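Local atomic coordinates of mitochondrial RNA-binding protein 1 (Trypanosoma brucei, PDB entry 2GIA), a protein that probably binds guide RNA and mRNA, acting together with mitochondrial RNA-binding protein 2 as an RNA matchmaker in trypanosome RNA editing. Residues 33-46 / 57-71. Residues are numbered along the deposited sequence; the frame is centred on the assembly and turned at random.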
loop_
_atom_site.group_PDB
_atom_site.type_symbol
_atom_site.label_atom_id
_atom_site.label_comp_id
_atom_site.label_asym_id
_atom_site.label_seq_id
_atom_site.Cartn_x
_atom_site.Cartn_y
_atom_site.Cartn_z
ATOM N N ASP B 33 8.015 15.605 -4.776
ATOM C CA ASP B 33 7.893 15.877 -6.208
ATOM C C ASP B 33 8.464 14.634 -6.942
ATOM O O ASP B 33 9.656 14.568 -7.224
ATOM C CB ASP B 33 8.717 17.132 -6.538
ATOM C CG ASP B 33 8.579 17.548 -8.006
ATOM O OD1 ASP B 33 7.833 16.884 -8.767
ATOM O OD2 ASP B 33 9.210 18.547 -8.387
ATOM N N GLY B 34 7.604 13.655 -7.226
ATOM C CA GLY B 34 8.043 12.420 -7.874
ATOM C C GLY B 34 8.932 11.597 -6.950
ATOM O O GLY B 34 8.478 11.011 -5.986
ATOM N N LYS B 35 10.223 11.584 -7.227
ATOM C CA LYS B 35 11.159 10.830 -6.418
ATOM C C LYS B 35 11.791 11.672 -5.317
ATOM O O LYS B 35 12.432 11.122 -4.418
ATOM C CB LYS B 35 12.310 10.332 -7.320
ATOM C CG LYS B 35 11.872 9.400 -8.457
ATOM C CD LYS B 35 13.095 9.082 -9.354
ATOM C CE LYS B 35 12.832 7.943 -10.382
ATOM N NZ LYS B 35 14.143 7.640 -11.133
ATOM N N LEU B 36 11.607 12.990 -5.393
ATOM C CA LEU B 36 12.309 13.899 -4.484
ATOM C C LEU B 36 11.537 14.571 -3.356
ATOM O O LEU B 36 10.625 15.367 -3.586
ATOM C CB LEU B 36 13.005 14.958 -5.334
ATOM C CG LEU B 36 13.798 14.422 -6.563
ATOM C CD1 LEU B 36 14.517 15.642 -7.241
ATOM C CD2 LEU B 36 14.850 13.353 -6.129
ATOM N N LEU B 37 11.903 14.192 -2.130
ATOM C CA LEU B 37 11.288 14.731 -0.913
ATOM C C LEU B 37 11.768 16.193 -0.721
ATOM O O LEU B 37 12.949 16.487 -0.907
ATOM C CB LEU B 37 11.782 13.882 0.228
ATOM C CG LEU B 37 10.976 13.340 1.380
ATOM C CD1 LEU B 37 9.489 13.064 1.038
ATOM C CD2 LEU B 37 11.766 12.063 1.844
ATOM N N LEU B 38 10.866 17.088 -0.368
ATOM C CA LEU B 38 11.212 18.495 -0.119
ATOM C C LEU B 38 10.745 18.803 1.296
ATOM O O LEU B 38 9.549 18.829 1.579
ATOM C CB LEU B 38 10.486 19.423 -1.133
ATOM C CG LEU B 38 10.689 18.931 -2.588
ATOM C CD1 LEU B 38 9.769 19.651 -3.584
ATOM C CD2 LEU B 38 12.148 19.136 -2.963
ATOM N N ILE B 39 11.682 19.114 2.177
ATOM C CA ILE B 39 11.327 19.379 3.560
ATOM C C ILE B 39 11.613 20.854 3.809
ATOM O O ILE B 39 12.720 21.305 3.550
ATOM C CB ILE B 39 12.174 18.492 4.487
ATOM C CG1 ILE B 39 11.848 17.013 4.174
ATOM C CG2 ILE B 39 11.789 18.775 5.949
ATOM C CD1 ILE B 39 12.680 15.988 5.002
ATOM N N SER B 40 10.603 21.570 4.295
ATOM C CA SER B 40 10.682 23.015 4.521
ATOM C C SER B 40 10.207 23.421 5.887
ATOM O O SER B 40 9.435 22.707 6.548
ATOM C CB SER B 40 9.791 23.746 3.467
ATOM O OG SER B 40 10.264 23.453 2.183
ATOM N N GLN B 41 10.715 24.553 6.373
ATOM C CA GLN B 41 10.214 25.025 7.628
ATOM C C GLN B 41 10.262 26.551 7.641
ATOM O O GLN B 41 11.247 27.126 7.185
ATOM C CB GLN B 41 11.034 24.526 8.800
ATOM C CG GLN B 41 10.304 24.828 10.119
ATOM C CD GLN B 41 11.109 24.363 11.331
ATOM O OE1 GLN B 41 12.094 24.988 11.727
ATOM N NE2 GLN B 41 10.683 23.252 11.923
ATOM N N TYR B 42 9.208 27.166 8.176
ATOM C CA TYR B 42 9.117 28.632 8.262
ATOM C C TYR B 42 9.014 29.060 9.713
ATOM O O TYR B 42 8.213 28.521 10.445
ATOM C CB TYR B 42 7.857 29.110 7.558
ATOM C CG TYR B 42 7.737 28.658 6.122
ATOM C CD1 TYR B 42 7.796 29.580 5.095
ATOM C CD2 TYR B 42 7.536 27.305 5.785
ATOM C CE1 TYR B 42 7.660 29.211 3.768
ATOM C CE2 TYR B 42 7.398 26.919 4.426
ATOM C CZ TYR B 42 7.460 27.909 3.431
ATOM O OH TYR B 42 7.277 27.646 2.099
ATOM N N PRO B 43 9.832 30.035 10.153
ATOM C CA PRO B 43 9.780 30.513 11.546
ATOM C C PRO B 43 8.474 31.285 11.720
ATOM O O PRO B 43 8.000 31.931 10.770
ATOM C CB PRO B 43 10.966 31.478 11.642
ATOM C CG PRO B 43 11.842 31.148 10.491
ATOM C CD PRO B 43 10.913 30.687 9.392
ATOM N N GLN B 44 7.879 31.223 12.899
ATOM C CA GLN B 44 6.659 31.985 13.145
ATOM C C GLN B 44 7.052 33.473 13.024
ATOM O O GLN B 44 8.177 33.836 13.367
ATOM C CB GLN B 44 6.140 31.718 14.559
ATOM C CG GLN B 44 4.977 32.565 14.985
ATOM C CD GLN B 44 4.383 32.058 16.313
ATOM O OE1 GLN B 44 4.492 30.876 16.635
ATOM N NE2 GLN B 44 3.754 32.947 17.073
ATOM N N LEU B 45 6.117 34.299 12.541
ATOM C CA LEU B 45 6.333 35.750 12.384
ATOM C C LEU B 45 5.361 36.452 13.341
ATOM O O LEU B 45 4.151 36.439 13.144
ATOM C CB LEU B 45 6.036 36.169 10.947
ATOM C CG LEU B 45 6.383 37.625 10.561
ATOM C CD1 LEU B 45 7.876 37.885 10.782
ATOM C CD2 LEU B 45 5.970 37.871 9.114
ATOM N N GLY B 46 5.899 37.008 14.419
ATOM C CA GLY B 46 5.051 37.695 15.372
ATOM C C GLY B 46 4.110 36.828 16.183
ATOM O O GLY B 46 4.033 35.603 16.004
ATOM N N PRO B 57 1.166 37.318 7.067
ATOM C CA PRO B 57 1.404 35.874 7.210
ATOM C C PRO B 57 1.787 35.493 8.622
ATOM O O PRO B 57 2.498 36.236 9.304
ATOM C CB PRO B 57 2.521 35.594 6.208
ATOM C CG PRO B 57 3.304 36.898 6.188
ATOM C CD PRO B 57 2.181 37.949 6.209
ATOM N N GLN B 58 1.295 34.338 9.070
ATOM C CA GLN B 58 1.610 33.886 10.417
ATOM C C GLN B 58 3.037 33.401 10.504
ATOM O O GLN B 58 3.632 33.435 11.584
ATOM C CB GLN B 58 0.651 32.773 10.848
ATOM C CG GLN B 58 0.936 32.184 12.227
ATOM C CD GLN B 58 0.717 33.171 13.365
ATOM O OE1 GLN B 58 1.621 33.919 13.759
ATOM N NE2 GLN B 58 -0.479 33.178 13.884
ATOM N N PHE B 59 3.603 32.987 9.366
ATOM C CA PHE B 59 4.991 32.477 9.323
ATOM C C PHE B 59 5.831 33.262 8.313
ATOM O O PHE B 59 5.287 33.924 7.452
ATOM C CB PHE B 59 4.990 30.969 8.967
ATOM C CG PHE B 59 4.257 30.133 9.970
ATOM C CD1 PHE B 59 4.874 29.745 11.151
ATOM C CD2 PHE B 59 2.901 29.845 9.793
ATOM C CE1 PHE B 59 4.125 29.080 12.169
ATOM C CE2 PHE B 59 2.168 29.197 10.788
ATOM C CZ PHE B 59 2.779 28.823 11.968
ATOM N N ASP B 60 7.157 33.158 8.420
ATOM C CA ASP B 60 8.055 33.941 7.582
ATOM C C ASP B 60 8.724 33.195 6.440
ATOM O O ASP B 60 9.811 32.633 6.626
ATOM C CB ASP B 60 9.133 34.555 8.463
ATOM C CG ASP B 60 9.915 35.662 7.757
ATOM O OD1 ASP B 60 9.642 35.917 6.559
ATOM O OD2 ASP B 60 10.800 36.258 8.418
ATOM N N ALA B 61 8.097 33.215 5.267
ATOM C CA ALA B 61 8.664 32.534 4.091
ATOM C C ALA B 61 10.022 33.093 3.721
ATOM O O ALA B 61 10.832 32.386 3.116
ATOM C CB ALA B 61 7.727 32.650 2.900
ATOM N N ASP B 62 10.317 34.347 4.091
ATOM C CA ASP B 62 11.609 34.874 3.712
ATOM C C ASP B 62 12.756 34.444 4.597
ATOM O O ASP B 62 13.897 34.806 4.333
ATOM C CB ASP B 62 11.558 36.395 3.611
ATOM C CG ASP B 62 10.525 36.849 2.629
ATOM O OD1 ASP B 62 10.570 36.413 1.458
ATOM O OD2 ASP B 62 9.646 37.623 3.039
ATOM N N ARG B 63 12.466 33.674 5.650
ATOM C CA ARG B 63 13.516 33.160 6.508
ATOM C C ARG B 63 13.367 31.618 6.584
ATOM O O ARG B 63 13.690 31.002 7.586
ATOM C CB ARG B 63 13.428 33.799 7.900
ATOM C CG ARG B 63 14.070 35.232 7.919
ATOM C CD ARG B 63 14.170 35.840 9.333
ATOM N NE ARG B 63 14.180 34.850 10.413
ATOM C CZ ARG B 63 15.251 34.181 10.839
ATOM N NH1 ARG B 63 16.450 34.381 10.290
ATOM N NH2 ARG B 63 15.110 33.293 11.814
ATOM N N ARG B 64 12.921 31.003 5.496
ATOM C CA ARG B 64 12.691 29.558 5.529
ATOM C C ARG B 64 13.925 28.691 5.344
ATOM O O ARG B 64 14.973 29.139 4.867
ATOM C CB ARG B 64 11.652 29.172 4.456
ATOM C CG ARG B 64 12.183 29.281 3.031
ATOM C CD ARG B 64 11.050 29.075 2.030
ATOM N NE ARG B 64 11.524 29.102 0.655
ATOM C CZ ARG B 64 11.788 30.208 -0.032
ATOM N NH1 ARG B 64 11.630 31.408 0.523
ATOM N NH2 ARG B 64 12.196 30.120 -1.282
ATOM N N ILE B 65 13.784 27.430 5.756
ATOM C CA ILE B 65 14.784 26.420 5.539
ATOM C C ILE B 65 14.109 25.555 4.452
ATOM O O ILE B 65 12.903 25.293 4.517
ATOM C CB ILE B 65 15.011 25.574 6.813
ATOM C CG1 ILE B 65 15.880 26.376 7.775
ATOM C CG2 ILE B 65 15.660 24.220 6.468
ATOM C CD1 ILE B 65 15.735 25.922 9.202
ATOM N N SER B 66 14.871 25.107 3.454
ATOM C CA SER B 66 14.294 24.276 2.416
ATOM C C SER B 66 15.333 23.289 1.894
ATOM O O SER B 66 16.324 23.679 1.262
ATOM C CB SER B 66 13.745 25.145 1.265
ATOM O OG SER B 66 12.937 24.342 0.437
ATOM N N VAL B 67 15.132 22.002 2.177
ATOM C CA VAL B 67 16.094 21.003 1.746
ATOM C C VAL B 67 15.456 20.001 0.784
ATOM O O VAL B 67 14.258 19.706 0.869
ATOM C CB VAL B 67 16.727 20.222 2.949
ATOM C CG1 VAL B 67 17.510 21.225 3.882
ATOM C CG2 VAL B 67 15.667 19.518 3.779
ATOM N N ARG B 68 16.283 19.465 -0.104
ATOM C CA ARG B 68 15.794 18.514 -1.110
ATOM C C ARG B 68 16.576 17.222 -0.938
ATOM O O ARG B 68 17.798 17.256 -0.892
ATOM C CB ARG B 68 16.029 19.146 -2.499
ATOM C CG ARG B 68 15.519 18.345 -3.663
ATOM C CD ARG B 68 16.103 18.934 -4.960
ATOM N NE ARG B 68 15.124 18.942 -6.033
ATOM C CZ ARG B 68 14.145 19.835 -6.168
ATOM N NH1 ARG B 68 14.001 20.828 -5.295
ATOM N NH2 ARG B 68 13.290 19.720 -7.182
ATOM N N LEU B 69 15.883 16.077 -0.816
ATOM C CA LEU B 69 16.565 14.793 -0.643
ATOM C C LEU B 69 16.573 14.006 -1.976
ATOM O O LEU B 69 15.916 14.384 -2.939
ATOM C CB LEU B 69 15.862 13.973 0.470
ATOM C CG LEU B 69 15.582 14.666 1.822
ATOM C CD1 LEU B 69 15.259 13.617 2.940
ATOM C CD2 LEU B 69 16.738 15.513 2.216
ATOM N N ARG B 70 17.314 12.914 -2.015
ATOM C CA ARG B 70 17.405 12.087 -3.225
ATOM C C ARG B 70 16.418 10.922 -3.164
ATOM O O ARG B 70 15.909 10.585 -2.107
ATOM C CB ARG B 70 18.812 11.497 -3.358
ATOM C CG ARG B 70 19.985 12.470 -3.508
ATOM C CD ARG B 70 21.304 11.661 -3.316
ATOM N NE ARG B 70 21.343 11.041 -1.978
ATOM C CZ ARG B 70 22.209 10.106 -1.596
ATOM N NH1 ARG B 70 23.123 9.662 -2.459
ATOM N NH2 ARG B 70 22.167 9.620 -0.350
ATOM N N HIS B 71 16.143 10.293 -4.299
ATOM C CA HIS B 71 15.242 9.158 -4.283
ATOM C C HIS B 71 15.692 8.110 -3.265
ATOM O O HIS B 71 14.878 7.540 -2.536
ATOM C CB HIS B 71 15.180 8.491 -5.663
ATOM C CG HIS B 71 14.012 7.555 -5.828
ATOM N ND1 HIS B 71 13.928 6.656 -6.873
ATOM C CD2 HIS B 71 12.864 7.408 -5.111
ATOM C CE1 HIS B 71 12.784 5.997 -6.795
ATOM N NE2 HIS B 71 12.119 6.428 -5.736
HETATM O O HOH W 1 15.805 6.216 -8.763
HETATM O O HOH W 2 13.463 11.777 -1.900
#
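The His71 imidazole carries the aliphatic chain of Lys35 on one face: Lys35 CG stands 3.8 Å from the ring centroid, only 7° off the normal, a CH-pi contact. The extended lysine brings NZ to a water that also meets His71 ND1 in the ring plane; NZ makes a long, weak ion pair with Asp47 of the mitochondrial RNA-binding protein 2 chain. Tyr42 has Arg64 CB over one face, offset toward the rim, while Ala61 CA lies at its edge, 3.2 Å from Tyr42 CD1. Arg64 NH1 donates a hydrogen bond to Ala61 O (2.9 Å), in the guanidinium plane, which would limit rotation of that end. Leu38 CD2 sits over one face of the Arg68 guanidinium, 3.4 Å from Arg68 NH1. The strands run antiparallel (175°), with Ile39 and Val67 a hydrogen-bonded pair. Across the 60-64 turn, an isolated Gln44-Phe59 bridge is flanked by hydrogen bonds from Asp60 N to Pro43 O and Leu45 N to Gln58 O. In an antiparallel sheet of sequential strands, 36-43 lies between 26-33 and 65-68, an end strand within this chain; Arg70 N-caps helix 71-81, whose Leu77 meets Leu37 and Leu69. His71 NE2 hydrogen-bonds Ser146 OG, and Gln41 OE1 Trp123 NE1 of strand 121-128.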